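Local coordinates for succinoglycan biosynthesis protein (Bacillus cereus ATCC 14579, PDB 3B55), which has no established function but binds a calcium ion and belongs to the erythromycin esterase-like family, and may be a hydrolase-like enzyme, at residues A83-H88 with G407-G412; T341-G346 with P403-I408. The protein carries 1 engineered substitution. One frame throughout, in Å; residues are numbered along the deposited sequence.

Contact 1 (A83-H88 with G407-G412); sequences ATHGAH and GITTEG. With CA (calcium ion), chain B.
The closest backbone approach here uses a carbon as donor: Gly407 CA directs a hydrogen at Ala83 O from 3.5 Å, nearly straight (172° at the hydrogen), and no direct conventional hydrogen bond joins 83-88 to 407-412. The setting is the calcium site of an erythromycin esterase-like fold, where the loop leaving strand 77-82 of the mixed central sheet meets the loop after strand 402-405. Gly407, which has no side chain and a positive phi of 71°, comes up to the oxygen end of the Ala83 carbonyl, where a CB would collide with Ala83 O.

A water supplies the polar link. It accepts from His85 N at 2.9 Å and donates to Gly407 O at 2.5 Å, the latter short enough to be read with caution. Gly407 O has a second partner in NE2 of His306, whose ring also packs edge-to-face with that of His85.

His85 NE2 binds the calcium ion at 2.4 Å, with Glu113 OE2 as the other protein ligand. The rotation of the imidazole is fixed from two positions on its rim, since ND1 is hydrogen-bonded to Glu82 OE2 while NE2 holds the metal. Thr409 reaches the same ring through its methyl alone: CG2 lies near the ring plane at the edge, 3.5 Å from His85 CD2, the carbon next to NE2. Placing OG1 between backbone N and carbonyl carbon (chi1 57°) turns CG2 to His85. The first loop is braced internally by an ST turn, in which Gly86 N donates to Thr84 OG1 over 3.1 Å.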
loop_
_atom_site.group_PDB
_atom_site.type_symbol
_atom_site.label_atom_id
_atom_site.label_comp_id
_atom_site.label_asym_id
_atom_site.label_seq_id
_atom_site.Cartn_x
_atom_site.Cartn_y
_atom_site.Cartn_z
ATOM N N ALA A 83 -4.889 -9.719 1.241
ATOM C CA ALA A 83 -5.472 -10.552 0.196
ATOM C C ALA A 83 -6.648 -9.851 -0.462
ATOM O O ALA A 83 -6.922 -10.065 -1.634
ATOM C CB ALA A 83 -5.910 -11.904 0.772
ATOM N N THR A 84 -7.326 -9.008 0.304
ATOM C CA THR A 84 -8.481 -8.257 -0.176
ATOM C C THR A 84 -8.678 -7.007 0.670
ATOM O O THR A 84 -8.247 -6.963 1.823
ATOM C CB THR A 84 -9.776 -9.076 -0.072
ATOM O OG1 THR A 84 -10.892 -8.223 -0.338
ATOM C CG2 THR A 84 -9.937 -9.662 1.341
ATOM N N HIS A 85 -9.344 -6.004 0.105
ATOM C CA HIS A 85 -9.608 -4.771 0.839
ATOM C C HIS A 85 -10.905 -4.823 1.633
ATOM O O HIS A 85 -11.301 -3.822 2.226
ATOM C CB HIS A 85 -9.701 -3.580 -0.104
ATOM C CG HIS A 85 -8.398 -3.192 -0.708
ATOM N ND1 HIS A 85 -7.208 -3.273 -0.017
ATOM C CD2 HIS A 85 -8.097 -2.661 -1.913
ATOM C CE1 HIS A 85 -6.232 -2.804 -0.768
ATOM N NE2 HIS A 85 -6.746 -2.425 -1.922
ATOM N N GLY A 86 -11.569 -5.973 1.658
ATOM C CA GLY A 86 -12.827 -6.042 2.382
ATOM C C GLY A 86 -12.985 -7.092 3.468
ATOM O O GLY A 86 -14.095 -7.566 3.696
ATOM N N ALA A 87 -11.902 -7.457 4.147
ATOM C CA ALA A 87 -11.995 -8.449 5.215
ATOM C C ALA A 87 -11.505 -7.889 6.550
ATOM O O ALA A 87 -10.442 -7.263 6.631
ATOM C CB ALA A 87 -11.210 -9.704 4.852
ATOM N N HIS A 88 -12.295 -8.135 7.592
ATOM C CA HIS A 88 -12.011 -7.675 8.947
ATOM C C HIS A 88 -10.733 -8.249 9.561
ATOM O O HIS A 88 -9.871 -7.504 10.029
ATOM C CB HIS A 88 -13.218 -8.005 9.843
ATOM C CG HIS A 88 -13.027 -7.656 11.287
ATOM N ND1 HIS A 88 -12.810 -8.606 12.259
ATOM C CD2 HIS A 88 -13.036 -6.463 11.926
ATOM C CE1 HIS A 88 -12.697 -8.015 13.436
ATOM N NE2 HIS A 88 -12.830 -6.713 13.261
ATOM N N GLY A 407 -8.741 -11.229 -5.247
ATOM C CA GLY A 407 -9.134 -10.181 -4.326
ATOM C C GLY A 407 -9.363 -8.783 -4.874
ATOM O O GLY A 407 -9.148 -7.798 -4.157
ATOM N N ILE A 408 -9.791 -8.677 -6.128
ATOM C CA ILE A 408 -10.054 -7.368 -6.719
ATOM C C ILE A 408 -11.289 -6.755 -6.042
ATOM O O ILE A 408 -12.204 -7.468 -5.619
ATOM C CB ILE A 408 -10.272 -7.478 -8.238
ATOM C CG1 ILE A 408 -9.043 -8.120 -8.881
ATOM C CG2 ILE A 408 -10.491 -6.094 -8.839
ATOM C CD1 ILE A 408 -7.736 -7.422 -8.501
ATOM N N THR A 409 -11.311 -5.435 -5.924
ATOM C CA THR A 409 -12.415 -4.770 -5.247
ATOM C C THR A 409 -13.752 -4.791 -5.984
ATOM O O THR A 409 -14.790 -4.448 -5.412
ATOM C CB THR A 409 -12.027 -3.322 -4.911
ATOM O OG1 THR A 409 -11.640 -2.634 -6.111
ATOM C CG2 THR A 409 -10.862 -3.308 -3.938
ATOM N N THR A 410 -13.736 -5.200 -7.248
ATOM C CA THR A 410 -14.973 -5.278 -8.018
ATOM C C THR A 410 -15.174 -6.677 -8.579
ATOM O O THR A 410 -14.230 -7.309 -9.045
ATOM C CB THR A 410 -14.991 -4.287 -9.200
ATOM O OG1 THR A 410 -14.994 -2.943 -8.703
ATOM C CG2 THR A 410 -16.241 -4.508 -10.061
ATOM N N GLU A 411 -16.413 -7.152 -8.510
ATOM C CA GLU A 411 -16.791 -8.466 -9.025
ATOM C C GLU A 411 -17.488 -8.182 -10.356
ATOM O O GLU A 411 -18.448 -7.408 -10.402
ATOM C CB GLU A 411 -17.766 -9.159 -8.062
ATOM C CG GLU A 411 -17.222 -9.333 -6.647
ATOM C CD GLU A 411 -16.816 -10.767 -6.326
ATOM O OE1 GLU A 411 -17.721 -11.614 -6.155
ATOM O OE2 GLU A 411 -15.598 -11.045 -6.234
ATOM N N GLY A 412 -17.003 -8.787 -11.437
ATOM C CA GLY A 412 -17.611 -8.551 -12.735
ATOM C C GLY A 412 -17.178 -9.577 -13.759
ATOM O O GLY A 412 -16.174 -10.251 -13.548
HETATM CA CA CA B . -6.110 -1.394 -3.971
HETATM O O HOH W 1 -10.130 -5.973 -2.690
#

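Contact 2 (T341-G346 with P403-I408)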
loop_
_atom_site.group_PDB
_atom_site.type_symbol
_atom_site.label_atom_id
_atom_site.label_comp_id
_atom_site.label_asym_id
_atom_site.label_seq_id
_atom_site.Cartn_x
_atom_site.Cartn_y
_atom_site.Cartn_z
ATOM N N THR A 341 -0.787 -11.802 2.731
ATOM C CA THR A 341 -1.808 -12.508 3.507
ATOM C C THR A 341 -2.601 -13.378 2.554
ATOM O O THR A 341 -2.682 -13.082 1.359
ATOM C CB THR A 341 -2.779 -11.537 4.230
ATOM O OG1 THR A 341 -3.165 -10.475 3.346
ATOM C CG2 THR A 341 -2.120 -10.961 5.477
ATOM N N SER A 342 -3.167 -14.463 3.071
ATOM C CA SER A 342 -3.944 -15.358 2.235
ATOM C C SER A 342 -5.159 -15.866 3.000
ATOM O O SER A 342 -5.146 -15.965 4.228
ATOM C CB SER A 342 -3.074 -16.520 1.761
ATOM O OG SER A 342 -3.680 -17.189 0.667
ATOM N N VAL A 343 -6.208 -16.196 2.265
ATOM C CA VAL A 343 -7.438 -16.644 2.885
ATOM C C VAL A 343 -7.861 -18.030 2.428
ATOM O O VAL A 343 -7.171 -18.673 1.637
ATOM C CB VAL A 343 -8.559 -15.644 2.575
ATOM C CG1 VAL A 343 -8.246 -14.299 3.224
ATOM C CG2 VAL A 343 -8.693 -15.477 1.066
ATOM N N TYR A 344 -9.010 -18.475 2.929
ATOM C CA TYR A 344 -9.552 -19.781 2.587
ATOM C C TYR A 344 -11.083 -19.769 2.527
ATOM O O TYR A 344 -11.669 -19.896 1.454
ATOM C CB TYR A 344 -9.062 -20.820 3.599
ATOM C CG TYR A 344 -9.569 -22.218 3.336
ATOM C CD1 TYR A 344 -9.472 -22.787 2.065
ATOM C CD2 TYR A 344 -10.156 -22.970 4.353
ATOM C CE1 TYR A 344 -9.951 -24.068 1.812
ATOM C CE2 TYR A 344 -10.636 -24.257 4.112
ATOM C CZ TYR A 344 -10.529 -24.799 2.841
ATOM O OH TYR A 344 -11.003 -26.068 2.601
ATOM N N GLU A 345 -11.733 -19.608 3.674
ATOM C CA GLU A 345 -13.190 -19.582 3.703
ATOM C C GLU A 345 -13.705 -18.305 4.358
ATOM O O GLU A 345 -12.977 -17.637 5.102
ATOM C CB GLU A 345 -13.741 -20.796 4.461
ATOM C CG GLU A 345 -13.367 -22.149 3.863
ATOM C CD GLU A 345 -13.937 -23.324 4.654
ATOM O OE1 GLU A 345 -13.834 -23.307 5.900
ATOM O OE2 GLU A 345 -14.474 -24.265 4.029
ATOM N N GLY A 346 -14.959 -17.963 4.070
ATOM C CA GLY A 346 -15.539 -16.768 4.655
ATOM C C GLY A 346 -16.164 -15.799 3.671
ATOM O O GLY A 346 -16.308 -16.100 2.486
ATOM N N PRO A 403 -3.022 -21.313 -9.089
ATOM C CA PRO A 403 -4.121 -20.369 -8.875
ATOM C C PRO A 403 -4.216 -19.848 -7.447
ATOM O O PRO A 403 -3.939 -20.568 -6.481
ATOM C CB PRO A 403 -5.352 -21.182 -9.254
ATOM C CG PRO A 403 -4.809 -22.204 -10.231
ATOM C CD PRO A 403 -3.538 -22.612 -9.554
ATOM N N ILE A 404 -4.610 -18.590 -7.320
ATOM C CA ILE A 404 -4.774 -17.975 -6.015
ATOM C C ILE A 404 -5.834 -16.904 -6.109
ATOM O O ILE A 404 -5.954 -16.222 -7.126
ATOM C CB ILE A 404 -3.477 -17.319 -5.502
ATOM C CG1 ILE A 404 -3.690 -16.833 -4.058
ATOM C CG2 ILE A 404 -3.092 -16.145 -6.407
ATOM C CD1 ILE A 404 -2.412 -16.470 -3.304
ATOM N N PHE A 405 -6.605 -16.772 -5.038
ATOM C CA PHE A 405 -7.657 -15.772 -4.942
ATOM C C PHE A 405 -7.056 -14.404 -5.321
ATOM O O PHE A 405 -6.023 -14.008 -4.795
ATOM C CB PHE A 405 -8.181 -15.790 -3.501
ATOM C CG PHE A 405 -9.064 -14.635 -3.150
ATOM C CD1 PHE A 405 -10.328 -14.499 -3.718
ATOM C CD2 PHE A 405 -8.639 -13.693 -2.219
ATOM C CE1 PHE A 405 -11.156 -13.443 -3.356
ATOM C CE2 PHE A 405 -9.458 -12.632 -1.852
ATOM C CZ PHE A 405 -10.719 -12.510 -2.420
ATOM N N ALA A 406 -7.697 -13.692 -6.247
ATOM C CA ALA A 406 -7.193 -12.395 -6.702
ATOM C C ALA A 406 -7.526 -11.230 -5.776
ATOM O O ALA A 406 -6.699 -10.336 -5.565
ATOM C CB ALA A 406 -7.704 -12.109 -8.109
ATOM N N GLY A 407 -8.741 -11.229 -5.247
ATOM C CA GLY A 407 -9.134 -10.181 -4.326
ATOM C C GLY A 407 -9.363 -8.783 -4.874
ATOM O O GLY A 407 -9.148 -7.798 -4.157
ATOM N N ILE A 408 -9.791 -8.677 -6.128
ATOM C CA ILE A 408 -10.054 -7.368 -6.719
ATOM C C ILE A 408 -11.289 -6.755 -6.042
ATOM O O ILE A 408 -12.204 -7.468 -5.619
ATOM C CB ILE A 408 -10.272 -7.478 -8.238
ATOM C CG1 ILE A 408 -9.043 -8.120 -8.881
ATOM C CG2 ILE A 408 -10.491 -6.094 -8.839
ATOM C CD1 ILE A 408 -7.736 -7.422 -8.501
#
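Two sheets of the erythromycin esterase-like fold meet here through side chains: the end of strand 336-344, from the mixed central sheet, and strand 402-405, which pairs with 418-421 in a small antiparallel sheet. The separation rules out strand pairing. The nearest alpha carbons, Val343 CA and Phe405 CA, are 7.9 Å apart, and no hydrogen bond crosses between the segments.

The main apolar contact joins Val343 and Phe405, both of whose CB atoms point toward the opposing segment. One methyl does the touching: Val343 CG2 comes within 3.7 Å of Phe405 CD2 and 4.1 Å of Phe405 CE2, meeting that flank of the ring obliquely. Phe405 CG is anti to the backbone N (chi1 168°), a torsion that carries the ring across to the valine. The ring also folds back over its own chain, with Gly407 N 3.6 Å above the ring plane and over its centre, while Tyr348 packs against it edge-to-face.

Beside this pair, Ile404 stretches its nearly extended side chain until CD1 is 4.2 Å from Ser342 OG, a looser contact.

Asn372 of helix 371-376 touches all four side chains, Ser342, Val343, Ile404 and Phe405, so the helix packs against the junction itself. On the central-sheet side, the backbone of Ser342 is hydrogen-bonded to Val431 and Ile433 of strand 429-433; on the other, Ile404 rests on Val419 and Ile421 of strand 418-421.

Overall arrangement
Contacts 1 and 2 lie side by side, their centres 9 Å apart and on the same side of the chain's centre. Along the sequence 83-88 comes first, then 341-346, and both contacts end on the chain around 403-412, sharing Gly407 and Ile408. Strands 77-82 and 336-344 are parallel neighbours in the central sheet, and a probable hydrogen bond joins Ala83 N to Thr341 OG1 at 2.8 Å. Phe405 CE2 packs 3.6 Å from Ala83 O. The chain from the end of strand 402-405 into the loop that follows therefore passes by the ends of two neighbouring strands, from the apolar packing of contact 2 to the calcium site of contact 1.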